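Local atomic coordinates of shikimate 5-dehydrogenase AroE (5-dehydroshikimate reductase) (Mycobacterium tuberculosis, PDB entry 4P4G), a protein that binds shikimate and probably catalyses the NADP-dependent interconversion of 3-dehydroshikimate and shikimate, the fourth step of chorismate biosynthesis. Residues P21-A26 with M239-A244. Numbering follows the deposited sequence.
With SKM ((3R,4S,5R)-3,4,5-trihydroxycyclohex-1-ene-1-carboxylic acid), chain C.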
ATOM      1  N   PRO A  21      -8.859 -10.783  -4.041  1.00  8.02           N
ATOM      2  CA  PRO A  21     -10.155 -11.466  -4.130  1.00  7.63           C
ATOM      3  C   PRO A  21     -10.361 -12.473  -3.010  1.00  7.81           C
ATOM      4  O   PRO A  21     -11.466 -12.556  -2.496  1.00  8.77           O
ATOM      5  CB  PRO A  21     -10.082 -12.196  -5.477  1.00  9.14           C
ATOM      6  CG  PRO A  21      -9.125 -11.388  -6.303  1.00  8.76           C
ATOM      7  CD  PRO A  21      -8.077 -10.949  -5.285  1.00  9.48           C
ATOM      8  N   GLN A  22      -9.319 -13.226  -2.664  1.00  7.74           N
ATOM      9  CA  GLN A  22      -9.418 -14.205  -1.586  1.00  8.51           C
ATOM     10  C   GLN A  22      -9.904 -13.545  -0.296  1.00  8.64           C
ATOM     11  O   GLN A  22     -10.781 -14.088   0.398  1.00  9.44           O
ATOM     12  CB  GLN A  22      -8.077 -14.913  -1.365  1.00  8.71           C
ATOM     13  CG  GLN A  22      -7.716 -15.942  -2.439  1.00 10.99           C
ATOM     14  CD  GLN A  22      -6.871 -15.381  -3.564  1.00 11.13           C
ATOM     15  OE1 GLN A  22      -7.042 -14.234  -3.983  1.00 10.73           O
ATOM     16  NE2 GLN A  22      -5.937 -16.199  -4.065  1.00 12.11           N
ATOM     17  N   LEU A  23      -9.354 -12.370   0.020  1.00  7.51           N
ATOM     18  CA  LEU A  23      -9.697 -11.680   1.266  1.00  8.01           C
ATOM     19  C   LEU A  23     -11.099 -11.097   1.215  1.00  7.96           C
ATOM     20  O   LEU A  23     -11.862 -11.208   2.165  1.00  8.94           O
ATOM     21  CB  LEU A  23      -8.697 -10.566   1.575  1.00  8.99           C
ATOM     22  CG  LEU A  23      -7.277 -11.002   1.897  1.00 13.68           C
ATOM     23  CD1 LEU A  23      -6.468  -9.796   2.365  1.00 13.91           C
ATOM     24  CD2 LEU A  23      -7.282 -12.101   2.948  1.00 17.93           C
ATOM     25  N   HIS A  24     -11.437 -10.449   0.110  1.00  6.88           N
ATOM     26  CA  HIS A  24     -12.749  -9.828   0.003  1.00  7.01           C
ATOM     27  C   HIS A  24     -13.862 -10.868  -0.074  1.00  8.66           C
ATOM     28  O   HIS A  24     -14.906 -10.698   0.549  1.00  9.34           O
ATOM     29  CB  HIS A  24     -12.807  -8.920  -1.225  1.00  7.74           C
ATOM     30  CG  HIS A  24     -12.176  -7.586  -1.017  1.00  8.28           C
ATOM     31  ND1 HIS A  24     -12.921  -6.433  -0.837  1.00 10.79           N
ATOM     32  CD2 HIS A  24     -10.880  -7.207  -0.962  1.00  9.64           C
ATOM     33  CE1 HIS A  24     -12.104  -5.409  -0.688  1.00 11.21           C
ATOM     34  NE2 HIS A  24     -10.857  -5.850  -0.766  1.00  9.62           N
ATOM     35  N   LEU A  25     -13.653 -11.938  -0.838  1.00  7.31           N
ATOM     36  CA  LEU A  25     -14.687 -12.960  -0.963  1.00  8.06           C
ATOM     37  C   LEU A  25     -14.936 -13.639   0.377  1.00  8.69           C
ATOM     38  O   LEU A  25     -16.075 -13.915   0.733  1.00  9.93           O
ATOM     39  CB  LEU A  25     -14.357 -13.968  -2.069  1.00 10.92           C
ATOM     40  CG  LEU A  25     -14.464 -13.347  -3.463  1.00 12.09           C
ATOM     41  CD1 LEU A  25     -13.861 -14.258  -4.506  1.00 13.90           C
ATOM     42  CD2 LEU A  25     -15.913 -13.005  -3.797  1.00 13.11           C
ATOM     43  N   ALA A  26     -13.866 -13.889   1.127  1.00  9.86           N
ATOM     44  CA  ALA A  26     -13.990 -14.398   2.492  1.00 11.69           C
ATOM     45  C   ALA A  26     -14.826 -13.459   3.360  1.00 10.60           C
ATOM     46  O   ALA A  26     -15.696 -13.915   4.107  1.00 11.11           O
ATOM     47  CB  ALA A  26     -12.609 -14.602   3.103  1.00 11.61           C
ATOM     48  N   MET A 239       0.459  -6.174   5.052  1.00  8.52           N
ATOM     49  CA  MET A 239      -0.037  -4.881   4.561  1.00  9.40           C
ATOM     50  C   MET A 239      -1.349  -5.062   3.797  1.00 10.58           C
ATOM     51  O   MET A 239      -2.282  -4.278   3.963  1.00  9.91           O
ATOM     52  CB  MET A 239       0.989  -4.182   3.661  1.00 12.93           C
ATOM     53  CG  MET A 239       0.610  -2.738   3.334  1.00 17.89           C
ATOM     54  SD  MET A 239       1.792  -1.918   2.257  1.00 37.68           S
ATOM     55  CE  MET A 239       3.330  -2.481   2.972  1.00 18.76           C
ATOM     56  N   LEU A 240      -1.422  -6.105   2.972  1.00  9.02           N
ATOM     57  CA  LEU A 240      -2.642  -6.399   2.213  1.00  8.51           C
ATOM     58  C   LEU A 240      -3.859  -6.608   3.116  1.00  8.24           C
ATOM     59  O   LEU A 240      -4.924  -6.062   2.863  1.00  8.43           O
ATOM     60  CB  LEU A 240      -2.434  -7.639   1.332  1.00  7.81           C
ATOM     61  CG  LEU A 240      -3.657  -8.015   0.491  1.00 10.50           C
ATOM     62  CD1 LEU A 240      -3.821  -7.009  -0.651  1.00 12.11           C
ATOM     63  CD2 LEU A 240      -3.508  -9.443  -0.034  1.00 11.13           C
ATOM     64  N   LEU A 241      -3.696  -7.404   4.168  1.00  5.96           N
ATOM     65  CA  LEU A 241      -4.758  -7.646   5.135  1.00  5.88           C
ATOM     66  C   LEU A 241      -5.235  -6.357   5.778  1.00  6.40           C
ATOM     67  O   LEU A 241      -6.437  -6.072   5.806  1.00  8.47           O
ATOM     68  CB  LEU A 241      -4.243  -8.560   6.240  1.00  6.08           C
ATOM     69  CG  LEU A 241      -5.266  -8.866   7.336  1.00  9.05           C
ATOM     70  CD1 LEU A 241      -6.474  -9.590   6.767  1.00 11.27           C
ATOM     71  CD2 LEU A 241      -4.614  -9.690   8.428  1.00 10.99           C
ATOM     72  N   HIS A 242      -4.298  -5.576   6.303  1.00  8.41           N
ATOM     73  CA  HIS A 242      -4.683  -4.398   7.063  1.00  9.55           C
ATOM     74  C   HIS A 242      -5.310  -3.304   6.201  1.00 12.40           C
ATOM     75  O   HIS A 242      -6.204  -2.602   6.665  1.00 15.96           O
ATOM     76  CB  HIS A 242      -3.524  -3.890   7.926  1.00 10.31           C
ATOM     77  CG  HIS A 242      -3.295  -4.735   9.138  1.00 10.04           C
ATOM     78  ND1 HIS A 242      -3.965  -4.523  10.321  1.00 13.07           N
ATOM     79  CD2 HIS A 242      -2.508  -5.820   9.333  1.00 13.15           C
ATOM     80  CE1 HIS A 242      -3.583  -5.432  11.207  1.00 15.14           C
ATOM     81  NE2 HIS A 242      -2.700  -6.227  10.633  1.00 13.84           N
ATOM     82  N   GLN A 243      -4.874  -3.167   4.952  1.00 10.16           N
ATOM     83  CA  GLN A 243      -5.517  -2.188   4.063  1.00  9.13           C
ATOM     84  C   GLN A 243      -6.873  -2.696   3.577  1.00 10.18           C
ATOM     85  O   GLN A 243      -7.726  -1.910   3.161  1.00 10.72           O
ATOM     86  CB  GLN A 243      -4.610  -1.811   2.876  1.00 10.87           C
ATOM     87  CG  GLN A 243      -4.337  -2.927   1.883  1.00 10.55           C
ATOM     88  CD  GLN A 243      -5.450  -3.112   0.874  1.00 12.74           C
ATOM     89  OE1 GLN A 243      -5.972  -2.145   0.315  1.00 15.19           O
ATOM     90  NE2 GLN A 243      -5.830  -4.358   0.644  1.00 10.56           N
ATOM     91  N   ALA A 244      -7.076  -4.008   3.630  1.00  8.28           N
ATOM     92  CA  ALA A 244      -8.298  -4.595   3.089  1.00  8.31           C
ATOM     93  C   ALA A 244      -9.487  -4.350   4.015  1.00 10.93           C
ATOM     94  O   ALA A 244     -10.610  -4.251   3.545  1.00 11.58           O
ATOM     95  CB  ALA A 244      -8.119  -6.074   2.828  1.00 11.22           C
TER
HETATM   96  O12 SKM C 301      -3.485  -1.055  -1.977  1.00 19.07           O
HETATM   97  C8  SKM C 301      -3.572  -2.448  -2.266  1.00 19.11           C
HETATM   98  C6  SKM C 301      -2.224  -2.909  -2.743  1.00 21.24           C
HETATM   99  O7  SKM C 301      -1.706  -2.029  -3.723  1.00 24.83           O
HETATM  100  C5  SKM C 301      -2.361  -4.220  -3.329  1.00 17.41           C
HETATM  101  C4  SKM C 301      -3.491  -4.825  -3.693  1.00 13.30           C
HETATM  102  C1  SKM C 301      -3.424  -6.209  -4.314  1.00 11.21           C
HETATM  103  O2  SKM C 301      -4.476  -6.807  -4.582  1.00 13.07           O
HETATM  104  O3  SKM C 301      -2.331  -6.755  -4.551  1.00 14.87           O
HETATM  105  C10 SKM C 301      -4.895  -4.178  -3.502  1.00 14.00           C
HETATM  106  C9  SKM C 301      -4.677  -2.654  -3.265  1.00 17.56           C
HETATM  107  O11 SKM C 301      -5.874  -2.188  -2.747  1.00 17.21           O
HETATM  108  O   HOH W   1      -7.916  -5.175  -1.147  1.00 14.58           O
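L23 meets L240, L241 and A244 through its CD1 methyl. Helix 20-30, of the substrate-binding domain, here packs on helix 236-252, which supplies L240 and Q243 to the shikimate pocket. The segments 21-26 and 239-244 run in the same general direction, their axes inclined at 39° and 10.6 Å apart at closest approach. L23 points across that gap, and its CD1 lies 4.1 Å from A244 CB.

L240 can be followed outward. From CB, chi1 of -180° puts CG anti to the backbone N, between L23 and the ligand. L240 CG lies 3.8 Å from L23 CD1. One branch, CD2, stays with the same L23 methyl. The other, L240 CD1, turns to shikimate and packs 3.8 Å from ring carbon C4.

Q243 adds one of several polar contacts to shikimate. Q243 OE1 accepts a hydrogen bond from shikimate O11 at 3.1 Å. Q243 NE2 gives one to L240 O at 2.9 Å, on a carbonyl lone pair, and another to a water. The water O lies at the edge of the H24 ring, in its plane, 3.0 Å from H24 NE2.

Between 21-26 and 239-244 the direct contact is apolar; the water bridges H24 to Q243. Further along, Q247 OE1 also bonds H24 NE2, joining the same two helices. The L240 backbone carbonyl and the water both hold the Q243 amide, with OE1 toward the shikimate hydroxyl.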